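PDB 4RN7: N-acetylmuramoyl-L-alanine amidase from Peptoclostridium difficile, which probably cleaves the amide bond between N-acetylmuramic acid and L-alanine in peptidoglycan, the zinc-binding amidase domain of a longer, probably membrane-anchored protein being the part present here. Local coordinates for residues E96-K102 with R127-N133. Residues are numbered along the deposited sequence; the frame is centred on the assembly and turned at random.
Sequences ETWYRNK and RGIVENN
Glu-131 OE2 is gripped twice: the backbone N of Lys-102 donates to it over 3.0 Å from above the carboxylate plane, and a water O donates to Glu-131 OE2 over 2.8 Å. That water also lies at the hydroxyl of Tyr-99, at a distance too short to be taken at face value. The carboxylate thus ties down the turn that follows strand 95-99. Tyr-99 takes the tight torsion with CG between its backbone N and carbonyl carbon (chi1 60°), which turns the ring under the neighbouring strand; there CE1 meets Ile-129 CD1 at 3.7 Å, while CE2, CZ and OH lie against Glu-131 CG. Helix 107-122 packs on this same face through Ala-111, and Thr-97 OG1 hydrogen-bonds Gln-115 of that helix.

Across the sheet, Glu-96 splits its two oxygens. OE1 takes the NE of Arg-127 in a nearly straight salt bridge of 2.9 Å (172°), and OE2 accepts the indole NE1 of Trp-98 at 2.8 Å, in the ring plane. Both donors come to the anti sides, Arg-127 NE the more tilted out of the carboxylate plane. The amide of Asn-132 lies flat over one face of the indole, the planes 7° apart and ND2 3.4 Å above the ring, offset toward the rim; Asn-132 OD1 bonds Phe-134 N, which helps fix the amide's rotation. Val-130 CB sits 3.8 Å from Trp-98 CD1.

Four backbone bonds, from Thr-97 N to Gly-128 O through to Asn-132 N to Tyr-99 O, join the parallel strands of this beta-alpha-beta unit, with 126-131 outermost in the sheet. With a carboxylate at its edge and an amide over one face, the indole is restricted in rotation, its nearest atom about 7 Å from the zinc ion bound by His-12, Glu-28 and His-82.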
ATOM      1  N   GLU A  96      -8.727  -0.484  -4.307  1.00 29.02           N
ATOM      2  CA  GLU A  96      -8.205  -0.359  -5.664  1.00 26.73           C
ATOM      3  C   GLU A  96      -6.703  -0.195  -5.557  1.00 28.47           C
ATOM      4  O   GLU A  96      -6.196   0.229  -4.518  1.00 29.96           O
ATOM      5  CB  GLU A  96      -8.805   0.852  -6.389  1.00 28.93           C
ATOM      6  CG  GLU A  96      -8.634   2.177  -5.655  1.00 31.84           C
ATOM      7  CD  GLU A  96      -9.385   3.306  -6.333  1.00 41.10           C
ATOM      8  OE1 GLU A  96     -10.577   3.117  -6.644  1.00 37.88           O
ATOM      9  OE2 GLU A  96      -8.790   4.380  -6.561  1.00 36.95           O
ATOM     10  N   THR A  97      -5.989  -0.529  -6.623  1.00 25.71           N
ATOM     11  CA  THR A  97      -4.530  -0.417  -6.597  1.00 26.57           C
ATOM     12  C   THR A  97      -4.064   0.454  -7.754  1.00 28.68           C
ATOM     13  O   THR A  97      -4.471   0.240  -8.897  1.00 29.71           O
ATOM     14  CB  THR A  97      -3.900  -1.803  -6.711  1.00 30.95           C
ATOM     15  OG1 THR A  97      -4.294  -2.593  -5.585  1.00 29.49           O
ATOM     16  CG2 THR A  97      -2.371  -1.698  -6.741  1.00 25.80           C
ATOM     17  N   TRP A  98      -3.234   1.452  -7.456  1.00 27.06           N
ATOM     18  CA  TRP A  98      -2.743   2.390  -8.458  1.00 31.55           C
ATOM     19  C   TRP A  98      -1.358   1.998  -8.960  1.00 33.59           C
ATOM     20  O   TRP A  98      -0.578   1.382  -8.229  1.00 29.43           O
ATOM     21  CB  TRP A  98      -2.604   3.785  -7.854  1.00 30.38           C
ATOM     22  CG  TRP A  98      -3.863   4.405  -7.327  1.00 33.35           C
ATOM     23  CD1 TRP A  98      -5.132   3.900  -7.388  1.00 33.89           C
ATOM     24  CD2 TRP A  98      -3.960   5.668  -6.657  1.00 33.20           C
ATOM     25  NE1 TRP A  98      -6.015   4.783  -6.792  1.00 35.81           N
ATOM     26  CE2 TRP A  98      -5.314   5.869  -6.331  1.00 34.66           C
ATOM     27  CE3 TRP A  98      -3.024   6.647  -6.293  1.00 34.13           C
ATOM     28  CZ2 TRP A  98      -5.759   7.020  -5.663  1.00 39.54           C
ATOM     29  CZ3 TRP A  98      -3.470   7.786  -5.629  1.00 38.21           C
ATOM     30  CH2 TRP A  98      -4.820   7.962  -5.325  1.00 37.81           C
ATOM     31  N   TYR A  99      -1.064   2.380 -10.200  1.00 30.30           N
ATOM     32  CA  TYR A  99       0.282   2.292 -10.760  1.00 32.71           C
ATOM     33  C   TYR A  99       0.517   3.524 -11.636  1.00 34.65           C
ATOM     34  O   TYR A  99      -0.444   4.177 -12.048  1.00 35.49           O
ATOM     35  CB  TYR A  99       0.462   1.000 -11.564  1.00 32.40           C
ATOM     36  CG  TYR A  99      -0.478   0.859 -12.737  1.00 33.29           C
ATOM     37  CD1 TYR A  99      -1.769   0.393 -12.563  1.00 39.05           C
ATOM     38  CD2 TYR A  99      -0.063   1.177 -14.024  1.00 37.81           C
ATOM     39  CE1 TYR A  99      -2.634   0.256 -13.639  1.00 38.31           C
ATOM     40  CE2 TYR A  99      -0.919   1.039 -15.104  1.00 43.63           C
ATOM     41  CZ  TYR A  99      -2.201   0.583 -14.902  1.00 45.81           C
ATOM     42  OH  TYR A  99      -3.050   0.447 -15.980  1.00 51.19           O
ATOM     43  N   ARG A 100       1.780   3.851 -11.918  1.00 33.58           N
ATOM     44  CA  ARG A 100       2.101   5.084 -12.651  1.00 37.52           C
ATOM     45  C   ARG A 100       1.547   5.080 -14.069  1.00 45.54           C
ATOM     46  O   ARG A 100       1.411   4.021 -14.680  1.00 40.84           O
ATOM     47  CB  ARG A 100       3.617   5.352 -12.677  1.00 45.32           C
ATOM     48  CG  ARG A 100       4.378   4.644 -13.793  1.00 43.38           C
ATOM     49  CD  ARG A 100       5.865   5.016 -13.820  1.00 42.33           C
ATOM     50  NE  ARG A 100       6.501   4.730 -12.536  1.00 38.00           N
ATOM     51  CZ  ARG A 100       7.040   3.555 -12.213  1.00 41.70           C
ATOM     52  NH1 ARG A 100       7.577   3.372 -11.014  1.00 35.29           N
ATOM     53  NH2 ARG A 100       7.036   2.554 -13.090  1.00 37.58           N
ATOM     54  N   ASN A 101       1.224   6.269 -14.578  1.00 42.14           N
ATOM     55  CA  ASN A 101       0.697   6.419 -15.931  1.00 49.14           C
ATOM     56  C   ASN A 101       1.494   5.650 -16.984  1.00 49.47           C
ATOM     57  O   ASN A 101       2.718   5.781 -17.054  1.00 49.48           O
ATOM     58  CB  ASN A 101       0.665   7.898 -16.328  1.00 53.56           C
ATOM     59  CG  ASN A 101      -0.420   8.683 -15.613  1.00 59.75           C
ATOM     60  OD1 ASN A 101      -1.295   8.116 -14.955  1.00 65.12           O
ATOM     61  ND2 ASN A 101      -0.373  10.003 -15.751  1.00 54.70           N
ATOM     62  N   LYS A 102       0.788   4.860 -17.798  1.00 54.95           N
ATOM     63  CA  LYS A 102       1.378   4.164 -18.947  1.00 54.21           C
ATOM     64  C   LYS A 102       2.583   3.289 -18.589  1.00 54.89           C
ATOM     65  O   LYS A 102       3.526   3.166 -19.374  1.00 60.39           O
ATOM     66  CB  LYS A 102       1.776   5.169 -20.033  1.00 56.91           C
ATOM     67  CG  LYS A 102       0.605   5.909 -20.668  1.00 62.02           C
ATOM     68  CD  LYS A 102       1.106   6.967 -21.640  1.00 66.55           C
ATOM     69  CE  LYS A 102       0.044   7.335 -22.659  1.00 78.19           C
ATOM     70  NZ  LYS A 102       0.569   8.327 -23.641  1.00 83.03           N
ATOM     71  N   ARG A 127     -12.432  -2.796  -6.827  1.00 35.87           N
ATOM     72  CA  ARG A 127     -12.465  -1.549  -7.586  1.00 34.94           C
ATOM     73  C   ARG A 127     -11.449  -1.551  -8.732  1.00 39.96           C
ATOM     74  O   ARG A 127     -11.374  -0.589  -9.501  1.00 43.72           O
ATOM     75  CB  ARG A 127     -12.230  -0.345  -6.666  1.00 34.29           C
ATOM     76  CG  ARG A 127     -13.271  -0.202  -5.559  1.00 33.46           C
ATOM     77  CD  ARG A 127     -12.971   0.979  -4.633  1.00 34.13           C
ATOM     78  NE  ARG A 127     -13.041   2.265  -5.326  1.00 35.18           N
ATOM     79  CZ  ARG A 127     -14.157   2.974  -5.452  1.00 40.10           C
ATOM     80  NH1 ARG A 127     -15.296   2.532  -4.937  1.00 36.77           N
ATOM     81  NH2 ARG A 127     -14.141   4.126  -6.101  1.00 52.74           N
ATOM     82  N   GLY A 128     -10.682  -2.635  -8.849  1.00 39.85           N
ATOM     83  CA  GLY A 128      -9.764  -2.804  -9.966  1.00 35.49           C
ATOM     84  C   GLY A 128      -8.467  -2.042  -9.797  1.00 35.98           C
ATOM     85  O   GLY A 128      -8.124  -1.624  -8.691  1.00 32.88           O
ATOM     86  N   ILE A 129      -7.748  -1.865 -10.903  1.00 36.80           N
ATOM     87  CA  ILE A 129      -6.486  -1.136 -10.894  1.00 32.22           C
ATOM     88  C   ILE A 129      -6.640   0.164 -11.681  1.00 36.53           C
ATOM     89  O   ILE A 129      -7.477   0.253 -12.591  1.00 37.46           O
ATOM     90  CB  ILE A 129      -5.336  -1.987 -11.463  1.00 36.48           C
ATOM     91  CG1 ILE A 129      -5.570  -2.313 -12.943  1.00 39.72           C
ATOM     92  CG2 ILE A 129      -5.183  -3.267 -10.650  1.00 38.27           C
ATOM     93  CD1 ILE A 129      -4.392  -3.023 -13.610  1.00 44.20           C
ATOM     94  N   VAL A 130      -5.844   1.171 -11.319  1.00 38.48           N
ATOM     95  CA  VAL A 130      -6.010   2.527 -11.843  1.00 42.43           C
ATOM     96  C   VAL A 130      -4.648   3.150 -12.146  1.00 39.03           C
ATOM     97  O   VAL A 130      -3.726   3.030 -11.345  1.00 38.21           O
ATOM     98  CB  VAL A 130      -6.689   3.441 -10.790  1.00 44.25           C
ATOM     99  CG1 VAL A 130      -6.999   4.801 -11.380  1.00 59.41           C
ATOM    100  CG2 VAL A 130      -7.951   2.804 -10.245  1.00 55.60           C
ATOM    101  N   GLU A 131      -4.519   3.815 -13.290  1.00 39.72           N
ATOM    102  CA  GLU A 131      -3.348   4.656 -13.514  1.00 40.89           C
ATOM    103  C   GLU A 131      -3.461   5.925 -12.678  1.00 38.00           C
ATOM    104  O   GLU A 131      -4.528   6.552 -12.614  1.00 40.22           O
ATOM    105  CB  GLU A 131      -3.226   5.035 -14.992  1.00 46.87           C
ATOM    106  CG  GLU A 131      -2.726   3.909 -15.882  1.00 51.02           C
ATOM    107  CD  GLU A 131      -2.796   4.256 -17.354  1.00 62.25           C
ATOM    108  OE1 GLU A 131      -3.708   5.020 -17.746  1.00 71.46           O
ATOM    109  OE2 GLU A 131      -1.944   3.760 -18.122  1.00 68.09           O
ATOM    110  N   ASN A 132      -2.359   6.325 -12.057  1.00 36.94           N
ATOM    111  CA  ASN A 132      -2.350   7.547 -11.271  1.00 38.52           C
ATOM    112  C   ASN A 132      -0.958   8.158 -11.256  1.00 41.89           C
ATOM    113  O   ASN A 132       0.031   7.450 -11.069  1.00 41.23           O
ATOM    114  CB  ASN A 132      -2.805   7.273  -9.840  1.00 33.00           C
ATOM    115  CG  ASN A 132      -3.097   8.548  -9.067  1.00 42.17           C
ATOM    116  OD1 ASN A 132      -2.184   9.272  -8.668  1.00 37.56           O
ATOM    117  ND2 ASN A 132      -4.381   8.827  -8.849  1.00 40.67           N
ATOM    118  N   ASN A 133      -0.891   9.472 -11.432  1.00 36.63           N
ATOM    119  CA  ASN A 133       0.394  10.163 -11.531  1.00 42.13           C
ATOM    120  C   ASN A 133       1.024  10.556 -10.187  1.00 40.07           C
ATOM    121  O   ASN A 133       1.936  11.389 -10.153  1.00 39.82           O
ATOM    122  CB  ASN A 133       0.238  11.408 -12.408  1.00 51.66           C
ATOM    123  CG  ASN A 133       1.478  11.702 -13.234  1.00 65.76           C
ATOM    124  OD1 ASN A 133       2.163  10.790 -13.695  1.00 71.57           O
ATOM    125  ND2 ASN A 133       1.768  12.985 -13.426  1.00 71.35           N
TER
HETATM  126  O   HOH W   1      -2.204   1.023 -18.306  1.00 57.30           O